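Local coordinates for protease Do-like 8, chloroplastic (Arabidopsis thaliana, PDB 4IC6), which is probably a chloroplast serine endopeptidase of the HtrA (Deg) type, pairing a trypsin-like protease domain with a PDZ domain, at residues 142-150 with 209-217; 150-158 with 169-177. The protein carries 1 engineered substitution. All coordinates share one frame; numbering follows the deposited sequence.

Contact 1 of 2, residues 142-150 with 209-217; sequences IKVGQSNSL and LDSKGNLIG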
# COMPACT_ATOMS: atom_id res chain seq x y z
N ILE A 142 -38.67 15.27 5.14
CA ILE A 142 -37.66 15.81 6.04
C ILE A 142 -37.97 17.29 6.27
O ILE A 142 -38.50 17.96 5.39
CB ILE A 142 -36.27 15.68 5.39
CG1 ILE A 142 -35.18 15.71 6.45
CG2 ILE A 142 -36.08 16.75 4.30
CD1 ILE A 142 -35.17 14.45 7.31
N LYS A 143 -37.67 17.79 7.47
CA LYS A 143 -37.79 19.22 7.75
C LYS A 143 -36.47 19.92 7.43
O LYS A 143 -35.41 19.49 7.89
CB LYS A 143 -38.14 19.46 9.22
CG LYS A 143 -38.38 20.92 9.57
CD LYS A 143 -39.39 21.05 10.72
CE LYS A 143 -39.69 22.50 11.07
NZ LYS A 143 -38.61 23.14 11.89
N VAL A 144 -36.52 20.99 6.65
CA VAL A 144 -35.31 21.63 6.17
C VAL A 144 -35.05 22.97 6.85
O VAL A 144 -35.96 23.79 6.98
CB VAL A 144 -35.36 21.85 4.65
CG1 VAL A 144 -34.05 22.45 4.17
CG2 VAL A 144 -35.64 20.53 3.93
N GLY A 145 -33.81 23.18 7.29
CA GLY A 145 -33.42 24.39 7.98
C GLY A 145 -32.52 25.28 7.13
O GLY A 145 -32.30 25.01 5.95
N GLN A 146 -31.97 26.32 7.75
CA GLN A 146 -31.14 27.28 7.03
C GLN A 146 -29.66 27.03 7.29
O GLN A 146 -29.16 27.29 8.39
CB GLN A 146 -31.53 28.70 7.44
N SER A 147 -28.94 26.56 6.28
CA SER A 147 -27.51 26.30 6.49
C SER A 147 -26.69 27.58 6.62
O SER A 147 -25.59 27.57 7.17
CB SER A 147 -26.95 25.40 5.39
OG SER A 147 -27.19 25.96 4.12
N ASN A 148 -27.22 28.70 6.14
CA ASN A 148 -26.48 29.96 6.20
C ASN A 148 -26.27 30.49 7.63
O ASN A 148 -25.41 31.33 7.86
CB ASN A 148 -27.14 31.02 5.30
CG ASN A 148 -27.03 30.69 3.80
OD1 ASN A 148 -26.01 30.16 3.34
ND2 ASN A 148 -28.08 30.99 3.05
N SER A 149 -27.05 30.00 8.58
CA SER A 149 -26.98 30.49 9.96
C SER A 149 -26.13 29.57 10.84
O SER A 149 -25.99 29.80 12.04
CB SER A 149 -28.38 30.60 10.56
OG SER A 149 -28.91 29.32 10.89
N LEU A 150 -25.58 28.52 10.23
CA LEU A 150 -24.84 27.50 10.99
C LEU A 150 -23.60 28.07 11.66
O LEU A 150 -22.95 28.95 11.11
CB LEU A 150 -24.42 26.34 10.08
CG LEU A 150 -25.51 25.33 9.76
CD1 LEU A 150 -24.96 24.26 8.83
CD2 LEU A 150 -26.02 24.71 11.06
N LEU A 209 -28.39 16.45 10.22
CA LEU A 209 -29.38 17.25 10.94
C LEU A 209 -28.74 18.13 12.03
O LEU A 209 -27.70 17.78 12.59
CB LEU A 209 -30.45 16.36 11.58
CG LEU A 209 -31.20 15.39 10.66
CD1 LEU A 209 -32.19 14.60 11.51
CD2 LEU A 209 -31.95 16.16 9.55
N ASP A 210 -29.36 19.28 12.31
CA ASP A 210 -28.95 20.06 13.48
C ASP A 210 -29.63 19.54 14.75
O ASP A 210 -30.38 18.54 14.71
CB ASP A 210 -29.15 21.59 13.28
CG ASP A 210 -30.62 22.00 13.13
OD1 ASP A 210 -31.52 21.22 13.48
OD2 ASP A 210 -30.87 23.14 12.69
N SER A 211 -29.37 20.20 15.89
CA SER A 211 -29.91 19.75 17.17
C SER A 211 -31.42 19.88 17.24
O SER A 211 -32.05 19.35 18.15
CB SER A 211 -29.27 20.50 18.34
OG SER A 211 -29.49 21.89 18.23
N LYS A 212 -32.01 20.63 16.30
CA LYS A 212 -33.47 20.75 16.28
C LYS A 212 -34.07 19.75 15.30
O LYS A 212 -35.28 19.69 15.12
CB LYS A 212 -33.89 22.17 15.92
CG LYS A 212 -34.20 23.03 17.12
CD LYS A 212 -33.06 23.97 17.45
CE LYS A 212 -33.05 25.17 16.51
NZ LYS A 212 -31.65 25.62 16.25
N GLY A 213 -33.21 18.98 14.65
CA GLY A 213 -33.65 17.98 13.71
C GLY A 213 -33.97 18.53 12.34
O GLY A 213 -34.58 17.84 11.54
N ASN A 214 -33.57 19.77 12.07
CA ASN A 214 -33.70 20.30 10.72
C ASN A 214 -32.59 19.82 9.82
O ASN A 214 -31.42 19.72 10.24
CB ASN A 214 -33.68 21.83 10.73
CG ASN A 214 -34.84 22.42 11.48
OD1 ASN A 214 -35.94 21.87 11.48
ND2 ASN A 214 -34.60 23.54 12.15
N LEU A 215 -32.93 19.55 8.57
CA LEU A 215 -31.90 19.21 7.61
C LEU A 215 -31.00 20.41 7.34
O LEU A 215 -31.47 21.47 6.92
CB LEU A 215 -32.52 18.74 6.30
CG LEU A 215 -31.45 18.17 5.37
CD1 LEU A 215 -31.92 16.84 4.84
CD2 LEU A 215 -31.16 19.12 4.24
N ILE A 216 -29.70 20.24 7.60
CA ILE A 216 -28.74 21.29 7.30
C ILE A 216 -27.80 20.88 6.16
O ILE A 216 -27.05 21.70 5.64
CB ILE A 216 -27.93 21.72 8.54
CG1 ILE A 216 -27.36 20.48 9.25
CG2 ILE A 216 -28.84 22.53 9.47
CD1 ILE A 216 -26.23 20.77 10.20
N GLY A 217 -27.84 19.61 5.76
CA GLY A 217 -27.04 19.18 4.62
C GLY A 217 -27.33 17.75 4.21
O GLY A 217 -28.09 17.06 4.88
O HOH W 1 -36.43 16.53 9.68
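Leu215 lies against Ile142 and Val144 where the loop 142-150 runs past the hairpin of strands 207-210 and 215-219, in the second protease barrel. The buried part is tight. Leu215 N gives a nearly straight bond to Lys143 O (2.6 Å, 175°), and Leu215 O takes Gly145 N (2.9 Å), a single backbone bridge. The Leu215 side chain crosses that of Ile142 at about a right angle, its CG set opposite the backbone N (chi1 -171°), with Leu215 CD1 3.8 Å from Ile142 CG1. Both methyls of Leu150 meet Ile216, Leu150 CD2 touching Ile216 CG2 at 3.9 Å, and Ser147 OG is hydrogen-bonded to Ser239 N.

The solvent side is looser. Lys143 runs alongside Asn214, bent at its last torsion (chi4 -78°), bringing Lys143 NZ to Asn214 OD1 (3.0 Å), and a water joins Lys143 N to Gly213 O. A leucine in place of Asn214 would probably leave the lysine ammonium without this acceptor and free its chain to swing. Asp210 OD1 accepts Lys212 N in an Asx turn and also Asn214 N, the donors coming from opposite carboxylate faces. Backbone bonds thus fasten the loop over an apolar floor, with one side-chain hydrogen bond to the hairpin.

Contact 2 of 2, residues 150-158 with 169-177; sequences LKVGQQCLA and LTVGVISGL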
# COMPACT_ATOMS: atom_id res chain seq x y z
N LEU A 150 -25.58 28.52 10.23
CA LEU A 150 -24.84 27.50 10.99
C LEU A 150 -23.60 28.07 11.66
O LEU A 150 -22.95 28.95 11.11
CB LEU A 150 -24.42 26.34 10.08
CG LEU A 150 -25.51 25.33 9.76
CD1 LEU A 150 -24.96 24.26 8.83
CD2 LEU A 150 -26.02 24.71 11.06
N LYS A 151 -23.28 27.57 12.85
CA LYS A 151 -22.10 27.98 13.60
C LYS A 151 -21.22 26.77 13.84
O LYS A 151 -21.72 25.70 14.21
CB LYS A 151 -22.50 28.55 14.97
CG LYS A 151 -23.34 29.80 14.95
CD LYS A 151 -22.61 30.90 14.22
CE LYS A 151 -23.08 32.26 14.68
NZ LYS A 151 -23.67 33.05 13.56
N VAL A 152 -19.93 26.93 13.62
CA VAL A 152 -18.97 25.88 13.96
C VAL A 152 -19.11 25.60 15.44
O VAL A 152 -19.12 26.53 16.27
CB VAL A 152 -17.53 26.30 13.60
CG1 VAL A 152 -16.52 25.35 14.26
CG2 VAL A 152 -17.35 26.34 12.09
N GLY A 153 -19.27 24.33 15.78
CA GLY A 153 -19.44 23.93 17.16
C GLY A 153 -20.81 23.37 17.44
O GLY A 153 -21.03 22.71 18.46
N GLN A 154 -21.76 23.64 16.54
CA GLN A 154 -23.11 23.12 16.71
C GLN A 154 -23.12 21.61 16.59
O GLN A 154 -22.36 21.04 15.81
CB GLN A 154 -24.04 23.66 15.63
CG GLN A 154 -24.65 24.98 15.93
CD GLN A 154 -25.63 25.40 14.85
OE1 GLN A 154 -25.42 26.40 14.17
NE2 GLN A 154 -26.70 24.61 14.69
N GLN A 155 -24.03 20.97 17.33
CA GLN A 155 -24.19 19.52 17.29
C GLN A 155 -24.83 19.16 15.96
O GLN A 155 -25.72 19.87 15.47
CB GLN A 155 -25.13 19.10 18.42
CG GLN A 155 -25.45 17.60 18.47
CD GLN A 155 -26.57 17.29 19.45
OE1 GLN A 155 -27.67 17.82 19.32
NE2 GLN A 155 -26.28 16.46 20.44
N CYS A 156 -24.37 18.07 15.35
CA CYS A 156 -25.03 17.55 14.16
C CYS A 156 -25.16 16.03 14.18
O CYS A 156 -24.33 15.33 14.78
CB CYS A 156 -24.34 18.01 12.87
SG CYS A 156 -22.56 17.75 12.76
N LEU A 157 -26.21 15.51 13.54
CA LEU A 157 -26.41 14.07 13.45
C LEU A 157 -26.50 13.65 12.00
O LEU A 157 -27.25 14.22 11.22
CB LEU A 157 -27.69 13.60 14.19
CG LEU A 157 -28.52 14.44 15.16
CD1 LEU A 157 -29.63 13.54 15.74
CD2 LEU A 157 -27.71 15.07 16.29
N ALA A 158 -25.72 12.63 11.64
CA ALA A 158 -25.73 12.10 10.29
C ALA A 158 -26.47 10.76 10.32
O ALA A 158 -26.05 9.83 11.03
CB ALA A 158 -24.29 11.92 9.79
N LEU A 169 -26.53 5.94 12.79
CA LEU A 169 -26.36 7.32 13.25
C LEU A 169 -24.90 7.56 13.57
O LEU A 169 -24.24 6.68 14.13
CB LEU A 169 -27.15 7.52 14.54
CG LEU A 169 -26.94 8.85 15.27
CD1 LEU A 169 -27.46 9.98 14.41
CD2 LEU A 169 -27.67 8.81 16.60
N THR A 170 -24.42 8.74 13.23
CA THR A 170 -23.17 9.24 13.79
C THR A 170 -23.40 10.65 14.29
O THR A 170 -24.32 11.33 13.83
CB THR A 170 -21.99 9.17 12.78
OG1 THR A 170 -22.22 10.08 11.69
CG2 THR A 170 -21.81 7.76 12.24
N VAL A 171 -22.58 11.10 15.23
CA VAL A 171 -22.82 12.39 15.85
C VAL A 171 -21.50 13.10 16.09
O VAL A 171 -20.56 12.49 16.58
CB VAL A 171 -23.53 12.22 17.22
CG1 VAL A 171 -23.60 13.55 17.96
CG2 VAL A 171 -24.93 11.63 17.05
N GLY A 172 -21.45 14.37 15.73
CA GLY A 172 -20.32 15.21 16.07
C GLY A 172 -20.73 16.66 16.05
O GLY A 172 -21.88 17.01 16.36
N VAL A 173 -19.79 17.53 15.71
CA VAL A 173 -20.10 18.94 15.61
C VAL A 173 -19.86 19.45 14.21
O VAL A 173 -19.15 18.82 13.42
CB VAL A 173 -19.22 19.78 16.56
CG1 VAL A 173 -19.48 19.37 18.00
CG2 VAL A 173 -17.74 19.60 16.19
N ILE A 174 -20.42 20.61 13.91
CA ILE A 174 -20.00 21.34 12.74
C ILE A 174 -18.54 21.77 12.97
O ILE A 174 -18.23 22.48 13.93
CB ILE A 174 -20.87 22.59 12.51
CG1 ILE A 174 -22.34 22.19 12.33
CG2 ILE A 174 -20.39 23.36 11.30
CD1 ILE A 174 -22.57 21.11 11.26
N SER A 175 -17.67 21.33 12.06
CA SER A 175 -16.21 21.45 12.23
C SER A 175 -15.66 22.58 11.38
O SER A 175 -14.64 23.18 11.73
CB SER A 175 -15.53 20.15 11.79
OG SER A 175 -14.12 20.32 11.66
N GLY A 176 -16.33 22.89 10.29
CA GLY A 176 -15.88 23.93 9.38
C GLY A 176 -16.96 24.31 8.39
O GLY A 176 -17.92 23.55 8.18
N LEU A 177 -16.85 25.49 7.80
CA LEU A 177 -17.90 25.93 6.90
C LEU A 177 -17.26 26.36 5.60
O LEU A 177 -16.08 26.73 5.58
CB LEU A 177 -18.69 27.08 7.52
CG LEU A 177 -20.03 26.89 8.25
CD1 LEU A 177 -20.54 25.44 8.27
CD2 LEU A 177 -20.01 27.52 9.64
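An antiparallel hairpin pairing builds this contact: strands 155-160 and 168-176 are neighbours in the six-stranded second barrel of the trypsin-like fold. Cys156 with Gly172 and Ala158 with Thr170 are hydrogen-bonded pairs, each closed by two backbone bonds, such as Cys156 N to Gly172 O at 2.9 Å. Between them Leu157 faces Val171 in a non-hydrogen-bonded pair, and Leu169 CD1 packs on Leu157 CB at 3.6 Å. On the face of Cys156 and Ala158, Thr170 OG1 lies 3.4 Å from Ala158 CB and is hydrogen-bonded to Ala198 O. The Ala158 side chain is about 9 Å from that of Ala204, an engineered residue at a predicted charge-relay position.

Before strand 155-160 a type II turn, Lys151 to Gln154, wraps round Ile174. Ile174 N bonds to Gln154 O at 2.7 Å, and Ile174 O takes Gly153 N. With CG1 beside its backbone N (chi1 -59°), Ile174 carries CD1 to Cys156 SG (3.7 Å), while CG2 lies over Val152 CA. Val152 and Leu177 run alongside each other, pointing opposite ways, Val152 CG2 to Leu177 CD2 at 3.8 Å. Gln154 OE1 ties the turn together by accepting Lys151 N.

Ser175 OG is hydrogen-bonded to Leu169 O of a neighbouring subunit. The strand register rests on backbone bonds, so Val152, Cys156, Ile174 and Leu177 are left to pack together at the turn end.

Overall arrangement
Both contacts are largely buried and belong to the second barrel of the protease domain, their centres about 10 Å apart. Contact 2 pairs two adjacent barrel strands over four residues each and folds the preceding turn onto them; contact 1 attaches the loop before that turn to a neighbouring hairpin by a single bridge and buries less surface. Strands 155-160 and 207-210 are adjacent, with a probable hydrogen bond from Leu209 N to Leu157 O. Leu150 serves both contacts, and Ile216 and Ile174 meet in the same apolar interior. Contact 1 adds a lysine-asparagine bond and a bridging water on its open side, whereas contact 2 relies on backbone bonds and apolar packing. Both touch a second subunit, and contact 2 also a third.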